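Local structure of YueI protein (2OHW) at residues A55-I69 with Y81-V95. The protein is of unknown function and belongs to the DUF1694 family of uncharacterised proteins, its single chain built around a four-stranded mixed sheet backed by helices. Numbering follows the deposited sequence.
Sequences AEHELKNSHNVTLLI and YIQMASRYGVPFKIV
Val90, in the loop before strand 92-95, packs its two methyls between the end of helix 53-60 and strand 65-70: CG1 lies 3.9 Å from Val65 CG2, and CG2 faces Ser62 OG. Leu59 meets it at about a right angle, CD2 lying 3.9 Å from Val90 CG1. Next to this, Leu67, with CG anti to the backbone N (chi1 172°), sends CD2 against the helix 81-87, where it rests 3.8 Å from Ala85 CB; Ile106 of the neighbouring strand 104-110 also touches Leu67. Strand 65-70, helix 75-87 and strand 92-95 form a beta-alpha-beta unit, and its two parallel strands are joined by a ladder in which Leu67 and Ile69 each donate and accept, from Leu67 N to Pro91 O (2.9 Å) through to Val95 N to Ile69 O (2.8 Å). The helix end is more polar and partly open, though Glu56 itself is buried. Lys60 CB makes a CH-pi contact over one face of the Tyr88 ring, 3.9 Å from its centroid and nearly on the normal, and Arg87 CG covers the opposite face. At the ring's edge Tyr88 OH donates to Glu56 OE2 (2.7 Å), which Arg87 NH1 reaches from the other face of the carboxylate plane in a salt bridge of 2.8 Å; Glu56 OE1 has a second partner, a salt bridge to Lys53. A leucine replacing Tyr88 would probably leave Glu56 OE2 without its hydroxyl donor and Lys60 without a flat surface to lie on. Looser still are the Lys60 chain, which leads away past the ring, and the far edge, where Phe92 and Ile94 are exposed and Phe92 has only a glancing contact with Ile69 CD1.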
# COMPACT_ATOMS: atom_id res chain seq x y z
N ALA A 55 5.28 -6.87 5.55
CA ALA A 55 5.74 -6.16 4.35
C ALA A 55 7.09 -6.69 3.92
O ALA A 55 7.32 -6.87 2.72
CB ALA A 55 5.82 -4.65 4.60
N GLU A 56 7.97 -6.96 4.88
CA GLU A 56 9.28 -7.54 4.54
C GLU A 56 9.10 -8.87 3.82
O GLU A 56 9.78 -9.16 2.85
CB GLU A 56 10.19 -7.70 5.75
CG GLU A 56 11.57 -8.26 5.35
CD GLU A 56 12.71 -7.93 6.28
OE1 GLU A 56 12.47 -7.52 7.44
OE2 GLU A 56 13.87 -8.11 5.85
N HIS A 57 8.15 -9.68 4.29
CA HIS A 57 7.90 -10.96 3.64
C HIS A 57 7.54 -10.81 2.17
O HIS A 57 8.03 -11.57 1.32
CB HIS A 57 6.78 -11.72 4.36
CG HIS A 57 6.49 -13.06 3.76
ND1 HIS A 57 5.54 -13.24 2.79
CD2 HIS A 57 7.10 -14.25 3.93
CE1 HIS A 57 5.53 -14.52 2.42
NE2 HIS A 57 6.47 -15.15 3.10
N GLU A 58 6.67 -9.85 1.87
CA GLU A 58 6.24 -9.60 0.50
C GLU A 58 7.38 -9.05 -0.37
O GLU A 58 7.48 -9.39 -1.55
CB GLU A 58 5.02 -8.67 0.46
CG GLU A 58 3.71 -9.30 1.00
CD GLU A 58 3.40 -10.69 0.45
OE1 GLU A 58 3.55 -10.93 -0.78
OE2 GLU A 58 2.98 -11.56 1.25
N LEU A 59 8.22 -8.20 0.20
CA LEU A 59 9.38 -7.71 -0.56
C LEU A 59 10.39 -8.82 -0.85
O LEU A 59 10.98 -8.88 -1.94
CB LEU A 59 10.03 -6.54 0.18
CG LEU A 59 9.16 -5.30 0.30
CD1 LEU A 59 9.75 -4.39 1.33
CD2 LEU A 59 9.03 -4.58 -1.04
N LYS A 60 10.58 -9.69 0.13
CA LYS A 60 11.52 -10.81 0.04
C LYS A 60 11.07 -11.84 -0.99
O LYS A 60 11.90 -12.50 -1.63
CB LYS A 60 11.62 -11.45 1.42
CG LYS A 60 12.54 -12.65 1.54
CD LYS A 60 12.58 -13.14 2.97
CE LYS A 60 13.59 -14.29 3.11
NZ LYS A 60 13.20 -15.49 2.30
N ASN A 61 9.76 -12.00 -1.14
CA ASN A 61 9.20 -13.09 -1.93
C ASN A 61 8.65 -12.61 -3.27
O ASN A 61 8.03 -13.37 -4.03
CB ASN A 61 8.20 -13.86 -1.08
CG ASN A 61 8.90 -14.80 -0.13
OD1 ASN A 61 9.35 -15.85 -0.55
ND2 ASN A 61 9.04 -14.41 1.14
N SER A 62 8.99 -11.36 -3.56
CA SER A 62 8.53 -10.66 -4.74
C SER A 62 9.29 -11.05 -5.99
O SER A 62 10.42 -11.55 -5.94
CB SER A 62 8.71 -9.17 -4.52
OG SER A 62 10.08 -8.80 -4.55
N HIS A 63 8.64 -10.83 -7.12
CA HIS A 63 9.31 -10.79 -8.40
C HIS A 63 8.72 -9.58 -9.13
O HIS A 63 7.49 -9.47 -9.26
CB HIS A 63 9.08 -12.10 -9.16
CG HIS A 63 8.06 -12.02 -10.25
ND1 HIS A 63 8.42 -11.93 -11.58
CD2 HIS A 63 6.71 -12.05 -10.22
CE1 HIS A 63 7.32 -11.88 -12.32
NE2 HIS A 63 6.27 -11.95 -11.53
N ASN A 64 9.59 -8.68 -9.56
CA ASN A 64 9.21 -7.52 -10.35
C ASN A 64 8.08 -6.72 -9.69
O ASN A 64 7.03 -6.50 -10.28
CB ASN A 64 8.87 -7.95 -11.78
CG ASN A 64 10.06 -8.59 -12.50
OD1 ASN A 64 9.89 -9.47 -13.34
ND2 ASN A 64 11.26 -8.14 -12.17
N VAL A 65 8.32 -6.32 -8.45
CA VAL A 65 7.42 -5.40 -7.77
C VAL A 65 8.15 -4.09 -7.52
O VAL A 65 9.38 -4.02 -7.60
CB VAL A 65 6.87 -5.97 -6.43
CG1 VAL A 65 6.06 -7.25 -6.66
CG2 VAL A 65 7.97 -6.17 -5.39
N THR A 66 7.36 -3.06 -7.22
CA THR A 66 7.88 -1.76 -6.81
C THR A 66 7.26 -1.41 -5.47
O THR A 66 6.09 -1.69 -5.22
CB THR A 66 7.54 -0.68 -7.85
OG1 THR A 66 8.04 -1.08 -9.13
CG2 THR A 66 8.14 0.67 -7.48
N LEU A 67 8.05 -0.76 -4.62
CA LEU A 67 7.54 -0.17 -3.40
C LEU A 67 7.10 1.28 -3.66
O LEU A 67 7.93 2.16 -3.93
CB LEU A 67 8.63 -0.24 -2.31
CG LEU A 67 8.32 0.52 -1.02
CD1 LEU A 67 7.14 -0.13 -0.33
CD2 LEU A 67 9.54 0.56 -0.11
N LEU A 68 5.79 1.52 -3.61
CA LEU A 68 5.21 2.85 -3.79
C LEU A 68 4.98 3.47 -2.41
O LEU A 68 4.41 2.80 -1.52
CB LEU A 68 3.88 2.76 -4.53
CG LEU A 68 3.89 2.08 -5.92
CD1 LEU A 68 2.49 2.05 -6.51
CD2 LEU A 68 4.85 2.80 -6.86
N ILE A 69 5.42 4.72 -2.24
CA ILE A 69 5.38 5.41 -0.94
C ILE A 69 4.62 6.71 -1.12
O ILE A 69 4.90 7.48 -2.05
CB ILE A 69 6.79 5.71 -0.46
CG1 ILE A 69 7.56 4.42 -0.21
CG2 ILE A 69 6.77 6.57 0.81
CD1 ILE A 69 9.08 4.63 -0.25
N TYR A 81 11.25 0.92 5.37
CA TYR A 81 10.72 0.12 4.26
C TYR A 81 11.61 0.21 3.04
O TYR A 81 11.70 -0.74 2.27
CB TYR A 81 9.28 0.54 3.94
CG TYR A 81 8.36 0.18 5.09
CD1 TYR A 81 7.90 -1.12 5.27
CD2 TYR A 81 7.99 1.15 6.04
CE1 TYR A 81 7.08 -1.46 6.36
CE2 TYR A 81 7.18 0.82 7.13
CZ TYR A 81 6.72 -0.48 7.27
OH TYR A 81 5.92 -0.77 8.36
N ILE A 82 12.29 1.35 2.88
CA ILE A 82 13.25 1.50 1.78
C ILE A 82 14.44 0.57 2.00
O ILE A 82 14.93 -0.04 1.05
CB ILE A 82 13.70 2.98 1.65
CG1 ILE A 82 12.56 3.82 1.06
CG2 ILE A 82 15.02 3.08 0.83
CD1 ILE A 82 12.87 5.32 0.93
N GLN A 83 14.88 0.46 3.26
CA GLN A 83 15.97 -0.46 3.61
C GLN A 83 15.58 -1.89 3.26
O GLN A 83 16.40 -2.63 2.71
CB GLN A 83 16.31 -0.37 5.11
CG GLN A 83 16.71 1.03 5.60
CD GLN A 83 18.10 1.44 5.19
OE1 GLN A 83 19.05 0.66 5.31
NE2 GLN A 83 18.25 2.67 4.70
N MET A 84 14.34 -2.26 3.60
CA MET A 84 13.84 -3.61 3.32
C MET A 84 13.80 -3.84 1.81
O MET A 84 14.23 -4.89 1.32
CB MET A 84 12.42 -3.80 3.87
CG MET A 84 12.25 -3.75 5.37
SD MET A 84 10.47 -3.95 5.85
CE MET A 84 9.63 -3.66 4.32
N ALA A 85 13.29 -2.85 1.06
CA ALA A 85 13.19 -2.97 -0.40
C ALA A 85 14.58 -3.17 -1.01
O ALA A 85 14.80 -4.09 -1.79
CB ALA A 85 12.47 -1.74 -1.01
N SER A 86 15.53 -2.31 -0.65
CA SER A 86 16.86 -2.41 -1.24
C SER A 86 17.54 -3.73 -0.92
O SER A 86 18.26 -4.28 -1.77
CB SER A 86 17.70 -1.20 -0.83
OG SER A 86 17.11 -0.03 -1.38
N ARG A 87 17.29 -4.25 0.28
CA ARG A 87 17.82 -5.54 0.73
C ARG A 87 17.49 -6.66 -0.26
O ARG A 87 18.29 -7.57 -0.47
CB ARG A 87 17.26 -5.88 2.11
CG ARG A 87 17.73 -7.19 2.75
CD ARG A 87 17.21 -7.29 4.19
NE ARG A 87 17.56 -6.09 4.96
CZ ARG A 87 16.80 -5.51 5.88
NH1 ARG A 87 15.60 -5.99 6.19
NH2 ARG A 87 17.24 -4.41 6.49
N TYR A 88 16.31 -6.57 -0.88
CA TYR A 88 15.83 -7.62 -1.78
C TYR A 88 15.78 -7.18 -3.25
O TYR A 88 15.16 -7.85 -4.09
CB TYR A 88 14.45 -8.12 -1.28
CG TYR A 88 14.51 -8.59 0.15
CD1 TYR A 88 15.25 -9.73 0.50
CD2 TYR A 88 13.86 -7.89 1.17
CE1 TYR A 88 15.34 -10.16 1.80
CE2 TYR A 88 13.95 -8.32 2.48
CZ TYR A 88 14.69 -9.45 2.78
OH TYR A 88 14.77 -9.88 4.08
N GLY A 89 16.43 -6.06 -3.57
CA GLY A 89 16.52 -5.62 -4.95
C GLY A 89 15.24 -5.03 -5.52
O GLY A 89 15.04 -5.05 -6.74
N VAL A 90 14.39 -4.50 -4.63
CA VAL A 90 13.12 -3.92 -5.04
C VAL A 90 13.26 -2.40 -5.16
O VAL A 90 13.66 -1.74 -4.19
CB VAL A 90 12.00 -4.25 -4.01
CG1 VAL A 90 10.68 -3.52 -4.36
CG2 VAL A 90 11.76 -5.74 -3.94
N PRO A 91 12.91 -1.85 -6.33
CA PRO A 91 12.97 -0.39 -6.48
C PRO A 91 11.85 0.28 -5.70
O PRO A 91 10.84 -0.35 -5.41
CB PRO A 91 12.79 -0.20 -7.98
CG PRO A 91 12.00 -1.35 -8.41
CD PRO A 91 12.45 -2.51 -7.56
N PHE A 92 12.04 1.55 -5.37
CA PHE A 92 10.97 2.32 -4.76
C PHE A 92 10.69 3.60 -5.51
O PHE A 92 11.56 4.13 -6.24
CB PHE A 92 11.27 2.61 -3.29
CG PHE A 92 12.42 3.57 -3.08
CD1 PHE A 92 12.17 4.94 -2.99
CD2 PHE A 92 13.72 3.11 -2.91
CE1 PHE A 92 13.21 5.84 -2.78
CE2 PHE A 92 14.78 4.03 -2.70
CZ PHE A 92 14.51 5.37 -2.63
N LYS A 93 9.48 4.11 -5.31
CA LYS A 93 9.05 5.37 -5.91
C LYS A 93 8.30 6.15 -4.86
O LYS A 93 7.40 5.61 -4.21
CB LYS A 93 8.15 5.12 -7.13
CG LYS A 93 8.83 4.38 -8.29
CD LYS A 93 7.99 4.43 -9.59
CE LYS A 93 8.69 3.66 -10.72
NZ LYS A 93 7.83 3.44 -11.91
N ILE A 94 8.66 7.42 -4.68
CA ILE A 94 7.87 8.30 -3.83
C ILE A 94 6.82 9.00 -4.71
O ILE A 94 7.16 9.74 -5.65
CB ILE A 94 8.76 9.30 -3.05
CG1 ILE A 94 9.68 8.55 -2.07
CG2 ILE A 94 7.89 10.28 -2.28
CD1 ILE A 94 10.97 9.27 -1.73
N VAL A 95 5.56 8.69 -4.45
CA VAL A 95 4.45 9.18 -5.26
C VAL A 95 4.03 10.56 -4.76
O VAL A 95 3.57 10.70 -3.63
CB VAL A 95 3.29 8.15 -5.28
CG1 VAL A 95 2.12 8.65 -6.14
CG2 VAL A 95 3.79 6.82 -5.79